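Local structure of embryonic developmental protein tofu-6 (Caenorhabditis elegans, 7OCX) at residues Trp31-Phe34 and His35-Asn39; Met65-Ala68 and Asp69-Val73. The protein pairs through its RNA recognition motif domain with that of PID-3 within the PETISCO complex, which takes part in piRNA (21U-RNA) biogenesis. All coordinates share one frame; numbering follows the deposited sequence.

Overall arrangement
From the N terminus the chain runs through strand 18-25 into helix 30-38, where contact 1 (31-34 with 35-39) is made within successive helical turns. Strands 43-51 and 57-64 follow; contact 2 (65-68 with 69-73) spans the entry into helix 67-75 and its first turns, before strands 81-84 and 87-93 complete the sheet. Neither contact closes a loop, since the two segments of each adjoin in the chain; they come in series, without nesting or crossing. Their centres lie about 14 Å apart, and the helices meet where Phe37 CE2 packs 4.0 Å from Val73 CG1. Both pack on the antiparallel sheet of an RNA recognition motif, and both reach chains of PID-3.

Contact 1: residues Trp31-Phe34 and His35-Asn39; sequences WNLF and HVFQN
The Phe34 ring carries Gln38 over one face, with His35 CE1 at its edge, in plane. Gln38 CB stands 4.2 Å above the Phe34 ring, offset toward the rim, and the rest of the glutamine side chain runs extended past Phe34 CZ, which lies 3.6 Å from Gln38 CD. The amide comes to rest at the far end of the ring, the two planes 26° apart and OE1 beside CE2. The His35 ring turns one face to Trp31 O, which sits 3.2 Å above its plane near the rim. With CG beside its own backbone N (chi1 -70°), His35 folds back along the helix over Trp31 O, which also accepts from His35 N at 3.0 Å. The rings of Phe34 and His35 meet obliquely, planes at 58°. The Trp31-His35 and Phe34-Gln38 pairs follow the i to i+4 spacing of helix 30-38, the first helix of the RNA recognition motif, and the backbone bonds repeat it: Val36 N to Asn32 O, Phe37 N to Leu33 O, and the shorter Gln38 N to Phe34 O at 2.7 Å, which holds the base of Gln38 beside the phenylalanine it crosses. On the sheet-facing side, Leu33 and Phe37 lie side by side, Leu33 CD1 touching Phe37 CE1 at 3.8 Å, while Leu33 O lies at the edge of the Phe37 ring; both side chains pack on Val62 of strand 57-64. Phe34 reaches Val43 and Cys46 of strand 43-51 and also meets the ring of Phe57 of a PID-3 chain. Trp31 meets that same PID-3 ring, and Gln61 of that chain packs on Phe34 and Gln38. Near the helix start, Asn32 OD1 is hydrogen-bonded to Asn29 N.

Contact 2: residues Met65-Ala68 and Asp69-Val73; sequences MSVA and DADEV
Ser66 and Asp69 meet at the N-cap of helix 67-75. Ser66 OG accepts from Asp69 N at 3.2 Å with the N-H pointing well at it (161°), and gives a weak bond to Asp69 OD2. OG stands between backbone N and carbonyl carbon (chi1 75°), which turns it toward the first helical turn. Asp69 OD2 also lies 3.5 Å from Ser66 N. An alanine in place of Asp69 would probably leave the Ser66 hydroxyl without the carboxylate that takes its weak bond, so that its proton would lose its partner here. Ser66 O takes Ala70 N at 3.0 Å; Val67 O takes Asp71 N at 2.7 Å, and Ala68 O takes Glu72 N. Asp71 lies alongside Val67, Val67 CG1 to Asp71 OD2 3.9 Å, but its oxygens are engaged elsewhere: OD1 in a salt bridge to Arg74, OD2 in one to Arg73 of a PID-3 chain. In this second helix of the RNA recognition motif, Met65 and Asp69 pack on Lys42 of the loop after helix 30-38, while Ala70 rests on Met64 of strand 57-64 and, with Val73, on Phe19 of strand 18-25.

Contact 1: residues Trp31-Phe34 and His35-Asn39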
loop_
_atom_site.group_PDB
_atom_site.type_symbol
_atom_site.label_atom_id
_atom_site.label_comp_id
_atom_site.label_asym_id
_atom_site.label_seq_id
_atom_site.Cartn_x
_atom_site.Cartn_y
_atom_site.Cartn_z
ATOM N N TRP C 31 14.048 -22.519 2.169
ATOM C CA TRP C 31 13.923 -21.704 3.373
ATOM C C TRP C 31 15.279 -21.278 3.924
ATOM O O TRP C 31 15.406 -20.167 4.440
ATOM C CB TRP C 31 13.119 -22.414 4.449
ATOM C CG TRP C 31 11.679 -22.477 4.144
ATOM C CD1 TRP C 31 10.985 -23.569 3.703
ATOM C CD2 TRP C 31 10.732 -21.394 4.187
ATOM N NE1 TRP C 31 9.669 -23.250 3.510
ATOM C CE2 TRP C 31 9.488 -21.917 3.784
ATOM C CE3 TRP C 31 10.815 -20.037 4.534
ATOM C CZ2 TRP C 31 8.331 -21.143 3.741
ATOM C CZ3 TRP C 31 9.673 -19.255 4.467
ATOM C CH2 TRP C 31 8.448 -19.803 4.061
ATOM N N ASN C 32 16.312 -22.118 3.809
ATOM C CA ASN C 32 17.651 -21.683 4.212
ATOM C C ASN C 32 18.097 -20.476 3.388
ATOM O O ASN C 32 18.629 -19.496 3.926
ATOM C CB ASN C 32 18.639 -22.838 4.035
ATOM C CG ASN C 32 18.296 -24.020 4.904
ATOM O OD1 ASN C 32 18.122 -25.133 4.405
ATOM N ND2 ASN C 32 18.224 -23.799 6.213
ATOM N N LEU C 33 17.913 -20.559 2.069
ATOM C CA LEU C 33 18.263 -19.473 1.158
ATOM C C LEU C 33 17.466 -18.215 1.478
ATOM O O LEU C 33 18.011 -17.102 1.525
ATOM C CB LEU C 33 18.003 -19.938 -0.277
ATOM C CG LEU C 33 18.407 -18.985 -1.398
ATOM C CD1 LEU C 33 19.886 -18.662 -1.339
ATOM C CD2 LEU C 33 18.044 -19.583 -2.746
ATOM N N PHE C 34 16.163 -18.375 1.695
ATOM C CA PHE C 34 15.333 -17.241 2.083
ATOM C C PHE C 34 15.893 -16.554 3.329
ATOM O O PHE C 34 15.971 -15.320 3.394
ATOM C CB PHE C 34 13.893 -17.727 2.305
ATOM C CG PHE C 34 13.047 -16.776 3.090
ATOM C CD1 PHE C 34 12.421 -15.707 2.464
ATOM C CD2 PHE C 34 12.880 -16.954 4.455
ATOM C CE1 PHE C 34 11.647 -14.818 3.186
ATOM C CE2 PHE C 34 12.119 -16.070 5.191
ATOM C CZ PHE C 34 11.496 -14.993 4.556
ATOM N N HIS C 35 16.292 -17.348 4.331
ATOM C CA HIS C 35 16.732 -16.754 5.595
ATOM C C HIS C 35 17.969 -15.887 5.379
ATOM O O HIS C 35 18.119 -14.831 6.003
ATOM C CB HIS C 35 17.043 -17.813 6.666
ATOM C CG HIS C 35 15.842 -18.538 7.204
ATOM N ND1 HIS C 35 14.602 -17.949 7.332
ATOM C CD2 HIS C 35 15.723 -19.780 7.740
ATOM C CE1 HIS C 35 13.751 -18.821 7.850
ATOM N NE2 HIS C 35 14.409 -19.936 8.120
ATOM N N VAL C 36 18.888 -16.340 4.527
ATOM C CA VAL C 36 20.087 -15.554 4.275
ATOM C C VAL C 36 19.729 -14.208 3.672
ATOM O O VAL C 36 20.285 -13.174 4.064
ATOM C CB VAL C 36 21.071 -16.318 3.373
ATOM C CG1 VAL C 36 22.149 -15.357 2.861
ATOM C CG2 VAL C 36 21.662 -17.458 4.157
ATOM N N PHE C 37 18.818 -14.198 2.692
ATOM C CA PHE C 37 18.513 -12.950 2.003
ATOM C C PHE C 37 17.524 -12.091 2.765
ATOM O O PHE C 37 17.555 -10.863 2.638
ATOM C CB PHE C 37 18.052 -13.245 0.575
ATOM C CG PHE C 37 19.199 -13.540 -0.316
ATOM C CD1 PHE C 37 19.797 -14.780 -0.311
ATOM C CD2 PHE C 37 19.766 -12.519 -1.067
ATOM C CE1 PHE C 37 20.920 -15.016 -1.077
ATOM C CE2 PHE C 37 20.877 -12.757 -1.847
ATOM C CZ PHE C 37 21.454 -14.010 -1.848
ATOM N N GLN C 38 16.696 -12.685 3.609
ATOM C CA GLN C 38 15.808 -11.878 4.429
ATOM C C GLN C 38 16.559 -10.901 5.332
ATOM O O GLN C 38 15.988 -9.885 5.746
ATOM C CB GLN C 38 14.940 -12.777 5.294
ATOM C CG GLN C 38 13.605 -12.199 5.571
ATOM C CD GLN C 38 13.032 -12.750 6.851
ATOM O OE1 GLN C 38 13.592 -13.672 7.449
ATOM N NE2 GLN C 38 11.919 -12.183 7.291
ATOM N N ASN C 39 17.799 -11.214 5.720
ATOM C CA ASN C 39 18.541 -10.285 6.570
ATOM C C ASN C 39 18.809 -8.948 5.894
ATOM O O ASN C 39 19.147 -7.976 6.578
ATOM C CB ASN C 39 19.879 -10.881 7.013
ATOM C CG ASN C 39 19.747 -12.069 7.943
ATOM O OD1 ASN C 39 18.856 -12.122 8.795
ATOM N ND2 ASN C 39 20.619 -13.052 7.758
#

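Contact 2: residues Met65-Ala68 and Asp69-Val73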
loop_
_atom_site.group_PDB
_atom_site.type_symbol
_atom_site.label_atom_id
_atom_site.label_comp_id
_atom_site.label_asym_id
_atom_site.label_seq_id
_atom_site.Cartn_x
_atom_site.Cartn_y
_atom_site.Cartn_z
ATOM N N MET C 65 12.141 -7.774 -2.677
ATOM C CA MET C 65 10.880 -7.070 -2.858
ATOM C C MET C 65 11.071 -5.719 -3.531
ATOM O O MET C 65 10.127 -5.199 -4.138
ATOM C CB MET C 65 10.187 -6.889 -1.510
ATOM C CG MET C 65 8.810 -6.336 -1.674
ATOM S SD MET C 65 7.547 -7.480 -2.210
ATOM C CE MET C 65 7.996 -9.012 -1.404
ATOM N N SER C 66 12.256 -5.139 -3.430
ATOM C CA SER C 66 12.487 -3.821 -3.996
ATOM C C SER C 66 13.949 -3.688 -4.375
ATOM O O SER C 66 14.809 -4.413 -3.874
ATOM C CB SER C 66 12.047 -2.740 -3.004
ATOM O OG SER C 66 12.980 -2.620 -1.943
ATOM N N VAL C 67 14.213 -2.764 -5.298
ATOM C CA VAL C 67 15.584 -2.505 -5.733
ATOM C C VAL C 67 16.420 -2.037 -4.551
ATOM O O VAL C 67 17.598 -2.396 -4.417
ATOM C CB VAL C 67 15.579 -1.478 -6.887
ATOM C CG1 VAL C 67 16.979 -1.004 -7.233
ATOM C CG2 VAL C 67 14.896 -2.106 -8.093
ATOM N N ALA C 68 15.807 -1.263 -3.655
ATOM C CA ALA C 68 16.499 -0.823 -2.450
ATOM C C ALA C 68 16.972 -2.007 -1.604
ATOM O O ALA C 68 18.091 -1.981 -1.081
ATOM C CB ALA C 68 15.585 0.104 -1.644
ATOM N N ASP C 69 16.143 -3.045 -1.459
ATOM C CA ASP C 69 16.592 -4.263 -0.770
ATOM C C ASP C 69 17.737 -4.929 -1.521
ATOM O O ASP C 69 18.706 -5.401 -0.910
ATOM C CB ASP C 69 15.444 -5.262 -0.637
ATOM C CG ASP C 69 14.310 -4.770 0.235
ATOM O OD1 ASP C 69 14.573 -3.989 1.169
ATOM O OD2 ASP C 69 13.150 -5.169 -0.048
ATOM N N ALA C 70 17.610 -5.035 -2.848
ATOM C CA ALA C 70 18.649 -5.650 -3.666
ATOM C C ALA C 70 19.943 -4.856 -3.616
ATOM O O ALA C 70 21.031 -5.438 -3.697
ATOM C CB ALA C 70 18.170 -5.772 -5.112
ATOM N N ASP C 71 19.851 -3.526 -3.508
ATOM C CA ASP C 71 21.061 -2.729 -3.342
ATOM C C ASP C 71 21.728 -3.006 -1.993
ATOM O O ASP C 71 22.961 -3.069 -1.911
ATOM C CB ASP C 71 20.761 -1.233 -3.494
ATOM C CG ASP C 71 20.517 -0.824 -4.947
ATOM O OD1 ASP C 71 20.883 -1.597 -5.860
ATOM O OD2 ASP C 71 20.062 0.308 -5.188
ATOM N N GLU C 72 20.934 -3.173 -0.920
ATOM C CA GLU C 72 21.526 -3.531 0.374
ATOM C C GLU C 72 22.214 -4.891 0.325
ATOM O O GLU C 72 23.167 -5.129 1.075
ATOM C CB GLU C 72 20.475 -3.524 1.494
ATOM C CG GLU C 72 19.748 -2.194 1.722
ATOM C CD GLU C 72 20.293 -1.411 2.923
ATOM O OE1 GLU C 72 20.204 -0.165 2.913
ATOM O OE2 GLU C 72 20.781 -2.039 3.890
ATOM N N VAL C 73 21.743 -5.804 -0.530
ATOM C CA VAL C 73 22.499 -7.024 -0.792
ATOM C C VAL C 73 23.806 -6.694 -1.495
ATOM O O VAL C 73 24.891 -7.066 -1.030
ATOM C CB VAL C 73 21.664 -8.020 -1.618
ATOM C CG1 VAL C 73 22.537 -9.158 -2.117
ATOM C CG2 VAL C 73 20.531 -8.561 -0.779
#